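Local coordinates for Lmo1076 protein (Listeria monocytogenes serovar 1/2a, PDB 5JQC) that is a putative autolysin, probably a cell-wall hydrolase, represented here by three SH3-like GW modules of the kind that hold related proteins to the bacterial surface, at residues Met89-Ala93 with Phe94-Pro98; Pro125-Val128 with Asn129-Lys132; Thr135-Gly138 with Ala139-Asn142; Tyr207-Ser210 with Ser211-Asn215. All coordinates share one frame; numbering follows the deposited sequence. Where two conformers were deposited one is given.

Contact 1 of 4, residues Met89-Ala93 with Phe94-Pro98; sequences MDKRA and FVYYP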
HETATM    1  N   MSE A  89      20.107  24.772 -10.439  1.00 66.99           N
HETATM    2  CA  MSE A  89      19.108  25.832 -10.406  1.00 68.40           C
HETATM    3  C   MSE A  89      18.623  26.056  -8.974  1.00 62.72           C
HETATM    4  O   MSE A  89      18.665  25.138  -8.142  1.00 61.41           O
HETATM    5  CB  MSE A  89      17.945  25.487 -11.345  1.00 83.69           C
HETATM    6  CG  MSE A  89      16.815  26.510 -11.361  1.00 93.99           C
HETATM    7 SE   MSE A  89      15.712  26.486 -12.982  1.00106.79          SE
HETATM    8  CE  MSE A  89      15.123  24.610 -12.999  1.00110.90           C
ATOM      9  N   ASP A  90      18.229  27.300  -8.696  1.00 61.62           N
ATOM     10  CA  ASP A  90      17.633  27.675  -7.421  1.00 56.25           C
ATOM     11  C   ASP A  90      16.624  26.625  -6.985  1.00 55.53           C
ATOM     12  O   ASP A  90      15.698  26.291  -7.729  1.00 58.53           O
ATOM     13  CB  ASP A  90      16.947  29.045  -7.569  1.00 59.67           C
ATOM     14  CG  ASP A  90      16.774  29.785  -6.247  1.00 62.61           C
ATOM     15  OD1 ASP A  90      16.478  29.171  -5.199  1.00 64.67           O
ATOM     16  OD2 ASP A  90      16.934  31.020  -6.262  1.00 71.78           O
ATOM     17  N   LYS A  91      16.805  26.116  -5.764  1.00 56.61           N
ATOM     18  CA  LYS A  91      15.895  25.110  -5.220  1.00 53.61           C
ATOM     19  C   LYS A  91      14.441  25.568  -5.260  1.00 56.18           C
ATOM     20  O   LYS A  91      13.532  24.736  -5.380  1.00 58.92           O
ATOM     21  CB  LYS A  91      16.312  24.768  -3.790  1.00 50.64           C
ATOM     22  CG  LYS A  91      15.463  23.715  -3.124  1.00 55.39           C
ATOM     23  CD  LYS A  91      16.090  23.335  -1.812  1.00 58.00           C
ATOM     24  CE  LYS A  91      15.402  22.141  -1.214  1.00 57.80           C
ATOM     25  NZ  LYS A  91      16.091  21.738   0.041  1.00 58.20           N
ATOM     26  N   ARG A  92      14.202  26.880  -5.176  1.00 55.44           N
ATOM     27  CA  ARG A  92      12.840  27.409  -5.190  1.00 52.55           C
ATOM     28  C   ARG A  92      12.142  27.168  -6.522  1.00 53.05           C
ATOM     29  O   ARG A  92      10.909  27.177  -6.579  1.00 55.18           O
ATOM     30  CB  ARG A  92      12.847  28.909  -4.873  1.00 45.17           C
ATOM     31  CG  ARG A  92      13.124  29.270  -3.410  1.00 50.35           C
ATOM     32  CD  ARG A  92      13.222  30.794  -3.233  1.00 54.90           C
ATOM     33  NE  ARG A  92      14.316  31.323  -4.044  1.00 60.18           N
ATOM     34  CZ  ARG A  92      14.469  32.603  -4.395  1.00 61.28           C
ATOM     35  NH1 ARG A  92      13.585  33.539  -4.024  1.00 56.68           N
ATOM     36  NH2 ARG A  92      15.515  32.942  -5.144  1.00 62.07           N
ATOM     37  N   ALA A  93      12.894  26.938  -7.591  1.00 55.51           N
ATOM     38  CA  ALA A  93      12.273  26.619  -8.867  1.00 58.57           C
ATOM     39  C   ALA A  93      11.616  25.235  -8.907  1.00 62.33           C
ATOM     40  O   ALA A  93      11.040  24.885  -9.941  1.00 65.30           O
ATOM     41  CB  ALA A  93      13.315  26.733  -9.986  1.00 54.53           C
ATOM     42  N   PHE A  94      11.665  24.439  -7.826  1.00 61.57           N
ATOM     43  CA  PHE A  94      11.219  23.045  -7.864  1.00 59.48           C
ATOM     44  C   PHE A  94      10.184  22.749  -6.780  1.00 59.98           C
ATOM     45  O   PHE A  94      10.231  23.317  -5.684  1.00 59.98           O
ATOM     46  CB  PHE A  94      12.384  22.043  -7.662  1.00 58.28           C
ATOM     47  CG  PHE A  94      13.544  22.222  -8.605  1.00 61.96           C
ATOM     48  CD1 PHE A  94      14.513  23.184  -8.367  1.00 59.87           C
ATOM     49  CD2 PHE A  94      13.694  21.383  -9.699  1.00 61.87           C
ATOM     50  CE1 PHE A  94      15.592  23.320  -9.230  1.00 62.67           C
ATOM     51  CE2 PHE A  94      14.766  21.515 -10.559  1.00 58.68           C
ATOM     52  CZ  PHE A  94      15.715  22.479 -10.326  1.00 63.00           C
ATOM     53  N   VAL A  95       9.285  21.802  -7.080  1.00 60.88           N
ATOM     54  CA  VAL A  95       8.387  21.188  -6.095  1.00 60.22           C
ATOM     55  C   VAL A  95       8.786  19.720  -5.925  1.00 61.34           C
ATOM     56  O   VAL A  95       8.618  18.912  -6.849  1.00 63.37           O
ATOM     57  CB  VAL A  95       6.916  21.301  -6.506  1.00 60.31           C
ATOM     58  CG1 VAL A  95       6.031  20.640  -5.467  1.00 59.42           C
ATOM     59  CG2 VAL A  95       6.515  22.770  -6.665  1.00 61.69           C
ATOM     60  N   TYR A  96       9.311  19.373  -4.748  1.00 58.42           N
ATOM     61  CA  TYR A  96       9.738  18.003  -4.490  1.00 57.79           C
ATOM     62  C   TYR A  96       8.529  17.112  -4.244  1.00 64.07           C
ATOM     63  O   TYR A  96       7.590  17.496  -3.535  1.00 64.16           O
ATOM     64  CB  TYR A  96      10.659  17.921  -3.270  1.00 52.60           C
ATOM     65  CG  TYR A  96      12.070  18.427  -3.463  1.00 53.38           C
ATOM     66  CD1 TYR A  96      12.379  19.357  -4.450  1.00 51.92           C
ATOM     67  CD2 TYR A  96      13.097  17.969  -2.644  1.00 56.46           C
ATOM     68  CE1 TYR A  96      13.671  19.816  -4.614  1.00 55.17           C
ATOM     69  CE2 TYR A  96      14.399  18.418  -2.798  1.00 54.81           C
ATOM     70  CZ  TYR A  96      14.683  19.339  -3.787  1.00 57.79           C
ATOM     71  OH  TYR A  96      15.973  19.798  -3.952  1.00 61.26           O
ATOM     72  N   TYR A  97       8.563  15.908  -4.825  1.00 59.62           N
ATOM     73  CA  TYR A  97       7.554  14.908  -4.507  1.00 56.70           C
ATOM     74  C   TYR A  97       7.874  14.250  -3.166  1.00 55.02           C
ATOM     75  O   TYR A  97       9.028  13.903  -2.901  1.00 65.01           O
ATOM     76  CB  TYR A  97       7.493  13.838  -5.586  1.00 57.18           C
ATOM     77  CG  TYR A  97       6.902  14.291  -6.900  1.00 61.47           C
ATOM     78  CD1 TYR A  97       5.533  14.480  -7.046  1.00 64.97           C
ATOM     79  CD2 TYR A  97       7.709  14.488  -8.008  1.00 61.27           C
ATOM     80  CE1 TYR A  97       4.994  14.876  -8.259  1.00 63.00           C
ATOM     81  CE2 TYR A  97       7.176  14.883  -9.219  1.00 64.10           C
ATOM     82  CZ  TYR A  97       5.826  15.074  -9.339  1.00 63.12           C
ATOM     83  OH  TYR A  97       5.322  15.477 -10.552  1.00 66.97           O
ATOM     84  N   PRO A  98       6.883  14.077  -2.306  1.00 51.85           N
ATOM     85  CA  PRO A  98       7.093  13.294  -1.089  1.00 52.83           C
ATOM     86  C   PRO A  98       7.258  11.830  -1.448  1.00 53.96           C
ATOM     87  O   PRO A  98       6.787  11.374  -2.490  1.00 58.66           O
ATOM     88  CB  PRO A  98       5.796  13.523  -0.310  1.00 50.02           C
ATOM     89  CG  PRO A  98       4.785  13.653  -1.406  1.00 48.27           C
ATOM     90  CD  PRO A  98       5.476  14.476  -2.461  1.00 51.27           C
TER

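Contact 2 of 4, residues Pro125-Val128 with Asn129-Lys132; sequences PGTV and NAKK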
ATOM      1  N   PRO A 125      -0.599   7.911  -3.368  1.00 56.68           N
ATOM      2  CA  PRO A 125      -0.956   9.247  -3.858  1.00 57.27           C
ATOM      3  C   PRO A 125       0.010  10.314  -3.365  1.00 52.90           C
ATOM      4  O   PRO A 125       0.453  10.295  -2.215  1.00 55.30           O
ATOM      5  CB  PRO A 125      -2.370   9.468  -3.311  1.00 55.74           C
ATOM      6  CG  PRO A 125      -2.631   8.344  -2.349  1.00 55.50           C
ATOM      7  CD  PRO A 125      -1.718   7.235  -2.693  1.00 55.14           C
ATOM      8  N   GLY A 126       0.334  11.252  -4.259  1.00 54.18           N
ATOM      9  CA  GLY A 126       1.246  12.345  -3.987  1.00 57.81           C
ATOM     10  C   GLY A 126       2.684  12.036  -4.352  1.00 59.17           C
ATOM     11  O   GLY A 126       3.485  12.962  -4.539  1.00 62.66           O
ATOM     12  N   THR A 127       3.032  10.756  -4.443  1.00 52.09           N
ATOM     13  CA  THR A 127       4.385  10.396  -4.822  1.00 50.21           C
ATOM     14  C   THR A 127       4.569  10.589  -6.325  1.00 55.58           C
ATOM     15  O   THR A 127       3.623  10.864  -7.069  1.00 61.91           O
ATOM     16  CB  THR A 127       4.693   8.955  -4.408  1.00 53.51           C
ATOM     17  OG1 THR A 127       3.825   8.055  -5.108  1.00 58.86           O
ATOM     18  CG2 THR A 127       4.465   8.786  -2.912  1.00 50.27           C
ATOM     19  N   VAL A 128       5.812  10.435  -6.779  1.00 58.96           N
ATOM     20  CA  VAL A 128       6.115  10.701  -8.176  1.00 60.88           C
ATOM     21  C   VAL A 128       5.484   9.617  -9.044  1.00 63.16           C
ATOM     22  O   VAL A 128       5.505   8.427  -8.697  1.00 65.93           O
ATOM     23  CB  VAL A 128       7.638  10.804  -8.384  1.00 62.04           C
ATOM     24  CG1 VAL A 128       8.323   9.455  -8.169  1.00 59.70           C
ATOM     25  CG2 VAL A 128       7.951  11.369  -9.766  1.00 62.20           C
ATOM     26  N   ASN A 129       4.874  10.045 -10.153  1.00 62.23           N
ATOM     27  CA  ASN A 129       4.166   9.199 -11.111  1.00 62.71           C
ATOM     28  C   ASN A 129       2.825   8.689 -10.591  1.00 61.89           C
ATOM     29  O   ASN A 129       2.246   7.771 -11.176  1.00 67.23           O
ATOM     30  CB  ASN A 129       5.041   8.018 -11.559  1.00 64.21           C
ATOM     31  CG  ASN A 129       6.258   8.467 -12.328  1.00 66.31           C
ATOM     32  OD1 ASN A 129       6.160   9.341 -13.188  1.00 70.89           O
ATOM     33  ND2 ASN A 129       7.420   7.898 -12.008  1.00 66.24           N
ATOM     34  N   ALA A 130       2.304   9.246  -9.507  1.00 59.60           N
ATOM     35  CA  ALA A 130       1.008   8.813  -9.002  1.00 64.03           C
ATOM     36  C   ALA A 130      -0.107   9.525  -9.772  1.00 67.49           C
ATOM     37  O   ALA A 130      -0.148  10.761  -9.810  1.00 72.57           O
ATOM     38  CB  ALA A 130       0.902   9.088  -7.502  1.00 60.08           C
ATOM     39  N   LYS A 131      -1.002   8.744 -10.387  1.00 64.96           N
ATOM     40  CA  LYS A 131      -2.152   9.262 -11.122  1.00 65.98           C
ATOM     41  C   LYS A 131      -3.421   8.614 -10.594  1.00 67.57           C
ATOM     42  O   LYS A 131      -3.415   7.449 -10.181  1.00 69.91           O
ATOM     43  CB  LYS A 131      -2.059   8.984 -12.633  1.00 72.15           C
ATOM     44  CG  LYS A 131      -0.779   9.481 -13.285  1.00 82.93           C
ATOM     45  CD  LYS A 131      -0.746   9.178 -14.786  1.00 89.44           C
ATOM     46  CE  LYS A 131       0.393   9.940 -15.476  1.00 93.67           C
ATOM     47  NZ  LYS A 131       0.282  11.421 -15.254  1.00 91.38           N
ATOM     48  N   LYS A 132      -4.512   9.373 -10.612  1.00 64.14           N
ATOM     49  CA  LYS A 132      -5.816   8.860 -10.200  1.00 64.62           C
ATOM     50  C   LYS A 132      -6.456   8.155 -11.386  1.00 68.58           C
ATOM     51  O   LYS A 132      -6.887   8.813 -12.336  1.00 72.42           O
ATOM     52  CB  LYS A 132      -6.716   9.978  -9.698  1.00 58.42           C
ATOM     53  CG  LYS A 132      -7.862   9.511  -8.825  1.00 59.14           C
ATOM     54  CD  LYS A 132      -8.532  10.716  -8.187  1.00 63.69           C
ATOM     55  CE  LYS A 132      -9.424  10.343  -7.017  1.00 68.24           C
ATOM     56  NZ  LYS A 132      -9.797  11.582  -6.257  1.00 71.83           N
TER

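Contact 3 of 4, residues Thr135-Gly138 with Ala139-Asn142; sequences TTAG and AYQN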
ATOM      1  N   THR A 135     -12.227   7.858 -10.220  1.00 63.05           N
ATOM      2  CA  THR A 135     -12.654   8.709  -9.119  1.00 64.65           C
ATOM      3  C   THR A 135     -12.923   7.883  -7.873  1.00 65.33           C
ATOM      4  O   THR A 135     -12.551   8.279  -6.757  1.00 70.06           O
ATOM      5  CB  THR A 135     -13.884   9.506  -9.530  1.00 65.21           C
ATOM      6  OG1 THR A 135     -13.502  10.421 -10.561  1.00 72.99           O
ATOM      7  CG2 THR A 135     -14.437  10.280  -8.338  1.00 63.74           C
ATOM      8  N   THR A 136     -13.547   6.723  -8.046  1.00 54.21           N
ATOM      9  CA  THR A 136     -13.619   5.712  -7.009  1.00 56.12           C
ATOM     10  C   THR A 136     -13.060   4.414  -7.563  1.00 56.65           C
ATOM     11  O   THR A 136     -12.793   4.286  -8.762  1.00 55.93           O
ATOM     12  CB  THR A 136     -15.048   5.493  -6.507  1.00 60.97           C
ATOM     13  OG1 THR A 136     -15.809   4.830  -7.522  1.00 58.63           O
ATOM     14  CG2 THR A 136     -15.699   6.843  -6.193  1.00 64.08           C
ATOM     15  N   ALA A 137     -12.823   3.464  -6.663  1.00 52.93           N
ATOM     16  CA  ALA A 137     -12.610   2.084  -7.067  1.00 58.27           C
ATOM     17  C   ALA A 137     -13.903   1.291  -7.020  1.00 61.00           C
ATOM     18  O   ALA A 137     -13.882   0.095  -6.705  1.00 59.07           O
ATOM     19  CB  ALA A 137     -11.536   1.425  -6.197  1.00 56.70           C
ATOM     20  N   GLY A 138     -15.037   1.956  -7.284  1.00 60.92           N
ATOM     21  CA  GLY A 138     -16.343   1.326  -7.191  1.00 58.22           C
ATOM     22  C   GLY A 138     -16.511   0.147  -8.122  1.00 59.22           C
ATOM     23  O   GLY A 138     -17.256  -0.782  -7.799  1.00 60.27           O
ATOM     24  N   ALA A 139     -15.815   0.156  -9.266  1.00 60.92           N
ATOM     25  CA  ALA A 139     -15.751  -0.964 -10.201  1.00 59.63           C
ATOM     26  C   ALA A 139     -15.329  -2.273  -9.555  1.00 65.18           C
ATOM     27  O   ALA A 139     -15.541  -3.337 -10.155  1.00 65.14           O
ATOM     28  CB  ALA A 139     -14.771  -0.643 -11.330  1.00 56.46           C
ATOM     29  N   TYR A 140     -14.705  -2.232  -8.380  1.00 60.33           N
ATOM     30  CA  TYR A 140     -14.234  -3.441  -7.721  1.00 50.36           C
ATOM     31  C   TYR A 140     -14.894  -3.623  -6.367  1.00 48.49           C
ATOM     32  O   TYR A 140     -14.390  -4.366  -5.524  1.00 55.23           O
ATOM     33  CB  TYR A 140     -12.723  -3.408  -7.576  1.00 55.19           C
ATOM     34  CG  TYR A 140     -12.005  -3.087  -8.855  1.00 55.33           C
ATOM     35  CD1 TYR A 140     -11.802  -1.775  -9.241  1.00 53.65           C
ATOM     36  CD2 TYR A 140     -11.515  -4.095  -9.669  1.00 54.56           C
ATOM     37  CE1 TYR A 140     -11.128  -1.474 -10.405  1.00 59.13           C
ATOM     38  CE2 TYR A 140     -10.839  -3.803 -10.835  1.00 60.43           C
ATOM     39  CZ  TYR A 140     -10.655  -2.490 -11.203  1.00 61.91           C
ATOM     40  OH  TYR A 140      -9.976  -2.178 -12.366  1.00 68.51           O
ATOM     41  N   GLN A 141     -16.008  -2.946  -6.138  1.00 49.13           N
ATOM     42  CA  GLN A 141     -16.664  -3.060  -4.852  1.00 52.37           C
ATOM     43  C   GLN A 141     -17.076  -4.507  -4.605  1.00 55.46           C
ATOM     44  O   GLN A 141     -17.537  -5.209  -5.511  1.00 62.32           O
ATOM     45  CB  GLN A 141     -17.850  -2.094  -4.802  1.00 52.25           C
ATOM     46  CG  GLN A 141     -18.713  -2.120  -3.542  1.00 53.35           C
ATOM     47  CD  GLN A 141     -17.961  -1.815  -2.265  1.00 59.35           C
ATOM     48  OE1 GLN A 141     -16.788  -1.424  -2.276  1.00 59.59           O
ATOM     49  NE2 GLN A 141     -18.642  -2.013  -1.141  1.00 66.02           N
ATOM     50  N   ASN A 142     -16.832  -4.974  -3.386  1.00 59.62           N
ATOM     51  CA  ASN A 142     -17.187  -6.317  -2.928  1.00 60.89           C
ATOM     52  C   ASN A 142     -16.487  -7.428  -3.700  1.00 60.77           C
ATOM     53  O   ASN A 142     -16.849  -8.593  -3.545  1.00 62.34           O
ATOM     54  CB  ASN A 142     -18.702  -6.524  -2.946  1.00 61.92           C
ATOM     55  CG  ASN A 142     -19.396  -5.753  -1.843  1.00 71.37           C
ATOM     56  OD1 ASN A 142     -18.915  -5.690  -0.710  1.00 73.34           O
ATOM     57  ND2 ASN A 142     -20.535  -5.149  -2.169  1.00 73.25           N
TER

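Contact 4 of 4, residues Tyr207-Ser210 with Ser211-Asn215; sequences YNTS and SSSMN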
ATOM      1  N   TYR A 207     -13.238 -19.960   9.833  1.00 43.40           N
ATOM      2  CA  TYR A 207     -13.923 -18.679  10.004  1.00 50.26           C
ATOM      3  C   TYR A 207     -13.055 -17.504   9.554  1.00 52.15           C
ATOM      4  O   TYR A 207     -11.906 -17.347   9.995  1.00 52.45           O
ATOM      5  CB  TYR A 207     -14.345 -18.485  11.461  1.00 52.47           C
ATOM      6  CG  TYR A 207     -14.899 -17.094  11.751  1.00 62.32           C
ATOM      7  CD1 TYR A 207     -16.196 -16.743  11.368  1.00 63.31           C
ATOM      8  CD2 TYR A 207     -14.124 -16.133  12.402  1.00 67.68           C
ATOM      9  CE1 TYR A 207     -16.704 -15.464  11.633  1.00 67.83           C
ATOM     10  CE2 TYR A 207     -14.617 -14.861  12.664  1.00 64.81           C
ATOM     11  CZ  TYR A 207     -15.905 -14.531  12.279  1.00 66.18           C
ATOM     12  OH  TYR A 207     -16.394 -13.275  12.544  1.00 69.33           O
ATOM     13  N   ASN A 208     -13.614 -16.702   8.639  1.00 51.31           N
ATOM     14  CA  ASN A 208     -13.046 -15.430   8.191  1.00 48.24           C
ATOM     15  C   ASN A 208     -11.774 -15.618   7.373  1.00 50.66           C
ATOM     16  O   ASN A 208     -10.883 -14.753   7.361  1.00 52.85           O
ATOM     17  CB  ASN A 208     -12.792 -14.483   9.370  1.00 51.89           C
ATOM     18  CG  ASN A 208     -12.688 -13.038   8.935  1.00 50.88           C
ATOM     19  OD1 ASN A 208     -11.730 -12.346   9.281  1.00 57.40           O
ATOM     20  ND2 ASN A 208     -13.652 -12.584   8.156  1.00 48.49           N
ATOM     21  N   THR A 209     -11.681 -16.741   6.669  1.00 49.71           N
ATOM     22  CA  THR A 209     -10.555 -16.988   5.785  1.00 44.30           C
ATOM     23  C   THR A 209     -10.897 -16.759   4.309  1.00 47.87           C
ATOM     24  O   THR A 209      -9.994 -16.807   3.462  1.00 49.82           O
ATOM     25  CB  THR A 209     -10.034 -18.421   6.005  1.00 49.16           C
ATOM     26  OG1 THR A 209     -11.079 -19.354   5.732  1.00 58.05           O
ATOM     27  CG2 THR A 209      -9.617 -18.618   7.456  1.00 45.10           C
ATOM     28  N   SER A 210     -12.163 -16.486   3.983  1.00 47.62           N
ATOM     29  CA  SER A 210     -12.583 -16.302   2.597  1.00 45.57           C
ATOM     30  C   SER A 210     -13.920 -15.573   2.592  1.00 50.50           C
ATOM     31  O   SER A 210     -14.502 -15.296   3.647  1.00 52.41           O
ATOM     32  CB  SER A 210     -12.696 -17.640   1.863  1.00 43.56           C
ATOM     33  OG  SER A 210     -13.770 -18.367   2.411  1.00 51.48           O
ATOM     34  N   SER A 211     -14.399 -15.251   1.387  0.68 51.44           N
ATOM     35  CA  SER A 211     -15.675 -14.547   1.260  0.68 55.90           C
ATOM     36  C   SER A 211     -16.832 -15.377   1.807  0.68 58.81           C
ATOM     37  O   SER A 211     -17.748 -14.832   2.435  0.68 61.37           O
ATOM     38  CB  SER A 211     -15.932 -14.190  -0.201  0.68 54.25           C
ATOM     39  OG  SER A 211     -17.229 -13.654  -0.340  0.68 56.91           O
ATOM     40  N   SER A 212     -16.796 -16.698   1.593  1.00 55.72           N
ATOM     41  CA  SER A 212     -17.902 -17.578   1.955  1.00 57.63           C
ATOM     42  C   SER A 212     -17.894 -18.023   3.414  1.00 57.16           C
ATOM     43  O   SER A 212     -18.837 -18.701   3.849  1.00 62.40           O
ATOM     44  CB  SER A 212     -17.881 -18.817   1.063  1.00 59.99           C
ATOM     45  OG  SER A 212     -16.555 -19.200   0.770  1.00 65.35           O
ATOM     46  N   SER A 213     -16.857 -17.692   4.175  1.00 52.16           N
ATOM     47  CA  SER A 213     -16.753 -18.112   5.566  1.00 56.57           C
ATOM     48  C   SER A 213     -16.839 -16.925   6.527  1.00 60.11           C
ATOM     49  O   SER A 213     -16.424 -17.030   7.688  1.00 61.20           O
ATOM     50  CB  SER A 213     -15.457 -18.910   5.774  1.00 56.14           C
ATOM     51  OG  SER A 213     -14.355 -18.246   5.165  1.00 57.93           O
HETATM   52  N   MSE A 214     -17.366 -15.790   6.061  1.00 60.72           N
HETATM   53  CA  MSE A 214     -17.585 -14.645   6.939  1.00 65.07           C
HETATM   54  C   MSE A 214     -18.924 -14.753   7.669  1.00 67.19           C
HETATM   55  O   MSE A 214     -19.054 -14.215   8.776  1.00 72.97           O
HETATM   56  CB  MSE A 214     -17.506 -13.326   6.160  1.00 60.08           C
HETATM   57  CG  MSE A 214     -16.176 -13.116   5.481  1.00 57.62           C
HETATM   58 SE   MSE A 214     -15.985 -11.312   4.922  0.48 63.96          SE
HETATM   59  CE  MSE A 214     -16.551 -11.428   3.075  1.00 54.43           C
ATOM     60  N   ASN A 215     -19.894 -15.478   7.096  1.00 63.51           N
ATOM     61  CA  ASN A 215     -21.247 -15.514   7.641  1.00 64.44           C
ATOM     62  C   ASN A 215     -21.730 -16.932   7.914  1.00 69.17           C
ATOM     63  O   ASN A 215     -21.694 -17.797   7.032  1.00 68.16           O
ATOM     64  CB  ASN A 215     -22.231 -14.822   6.710  1.00 66.23           C
ATOM     65  CG  ASN A 215     -22.406 -13.373   7.059  1.00 76.21           C
ATOM     66  OD1 ASN A 215     -21.685 -12.520   6.542  1.00 76.71           O
ATOM     67  ND2 ASN A 215     -23.341 -13.079   7.975  1.00 74.93           N
TER

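Contact 1 of 4, residues Met89-Ala93 with Phe94-Pro98
M89, a selenomethionine, meets F94 with its methyl end: the chain is extended as far as SE and then bends (chi3 56°), which brings CE to 3.5 Å from CZ of F94. D90 contributes its backbone, the carbonyl O lying at the edge of the same ring, 3.3 Å from F94 CE1. K91 works at both ends. Its O accepts a hydrogen bond from F94 N (3.1 Å), while its straight aliphatic chain runs at about a right angle to Y96 and sets CE 3.6 Å from Y96 OH; beyond, K91 NZ makes a salt bridge with E68, whose other carboxylate oxygen is hydrogen-bonded to the Y96 hydroxyl. R92 turns back on D90, gripping its carboxylate side-on with NE and NH2 (NH2 to OD2 2.6 Å), and R92 N reaches D90 OD1 as well, closing an Asx turn. A93 CB then lies 4.1 Å from F94 CD1. The short 3-10 segment 91-93 joins strand 84-90 to strand 94-96, the two outermost strands of the first module's SH3-like sheet, with F94 turned onto V29, V63, I65 and V77 and meeting F79 edge-to-face.

Contact 2 of 4, residues Pro125-Val128 with Asn129-Lys132
A type II beta turn running from T127 to A130 shapes this contact, in the long excursion between strands 103-112 and 144-153 of the second GW module, the place an RT loop takes in SH3 folds. Its defining bond runs from A130 N to T127 O, 3.2 Å long with an N-H...O angle of 149°. N129 adopts the positive phi (73°) that the third position of such a turn favours. The methyl of A130 points back into the bend. A130 CB comes 3.3 Å from T127 O and 3.9 Å from T127 OG1, and it also lies 3.9 Å from G126 N, so the methyl lies against the backbone of G126 and T127. T127 OG1 is placed between its own backbone N and carbonyl carbon (chi1 63°), an orientation from which it hydrogen-bonds to V124 O while still touching the A130 methyl. At the corner itself V128 and N129 run side by side and point the same way: V128 CG2 touches the N129 backbone, 3.4 Å from N129 N, and is 4.2 Å from N129 ND2. All this is at the protein surface. A130 touches E123, and K131 N hydrogen-bonds to S122 OG just beyond strand 120-121; V128 packs on Y97, just after strand 94-96 of the preceding module; after K131 the chain enters strand 132-134.

Contact 3 of 4, residues Thr135-Gly138 with Ala139-Asn142
With chi1 at -50°, Y140 carries its CG beside its own backbone N, and chi2 of 85° then turns the ring so that its edge faces A137. The A137 carbonyl O lies near the ring plane, 3.8 Å from Y140 CD1, and A137 CB is 4.4 Å from the same carbon. Q141 is set otherwise: its CG stands anti to the backbone N (chi1 177°), its CB rests 3.3 Å from G138 O, and the chain bends at chi2 to carry the amide to T113 O, which accepts from NE2. Two successive backbone bonds fix this geometry. Y140 N donates to A137 O at 3.0 Å, and Q141 N donates to G138 O at 3.0 Å. Each spans three residues, the pattern of a short 3-10 turn. Just ahead of it T136 OG1 accepts from G138 N (3.0 Å), an ST turn that bends the chain into the 3-10 residues. The segment links strand 132-134 to strand 144-153 of the second GW module. Its inward side chains lie on the sheet and its flanks: A137 packs on L171 and L120, and Y140 reaches I168 of strand 166-172, I112 of strand 103-112 and L120, while N142 pairs by its backbone with I112.

Contact 4 of 4, residues Tyr207-Ser210 with Ser211-Asn215
S210 OG is gripped by two other hydroxyls: S213 OG at 2.8 Å, and, in a weak bond, S212 OG at 3.3 Å. This cluster of serines lies in a loop of the third GW module, between strands 201-202 and 218-219, again in the long excursion that follows the first strand of an SH3-like fold. S213 is central to it. Its OG torsion, with the hydroxyl between the backbone N and the carbonyl carbon (chi1 46°), swings OG back over the bend to S210, and the same oxygen also has a weak bond to V206 O. Two backbone bonds brace the bend. S213 N donates weakly to S210 O at 3.4 Å, three residues back, while N208 N donates to S213 O at 3.0 Å with an N-H...O angle of 162°, drawing together the two arms of the bend, N208 and S213. Y207 flanks this closure: its ring carbon CD1 is 3.7 Å from S213 O and CE1 is 3.9 Å from M214 O, and one face of the ring carries the CB of N208, offset toward the rim. The ring also meets Y203 edge-to-face and touches W241. Toward the second module, S211 OG hydrogen-bonds to K111 NZ, N208 pairs by its backbone with D180, and M214 packs on Y179. In M214, a selenomethionine, CG is held beside the residue's own backbone N and sits 3.3 Å from S210 O.

Followed from the N terminus, the four contacts come in series, none nested in or crossing another, and each is a local turn within one continuous stretch. Contact 1 ends the first GW module and lets the chain pass toward the second, where it meets contact 2: P98 CD lies 3.3 Å from G126 O, and P98 O lies 3.5 Å from T127 CG2, so the two touch where neighbouring modules meet. Contacts 2 and 3 both belong to the second module, with only the rest of strand 132-134 between them, their centres about 18 Å apart. Contact 4, in the third module, does not touch contact 3, their nearest atoms being about 6 Å apart, and lies about 49 Å, centre to centre, from contact 1.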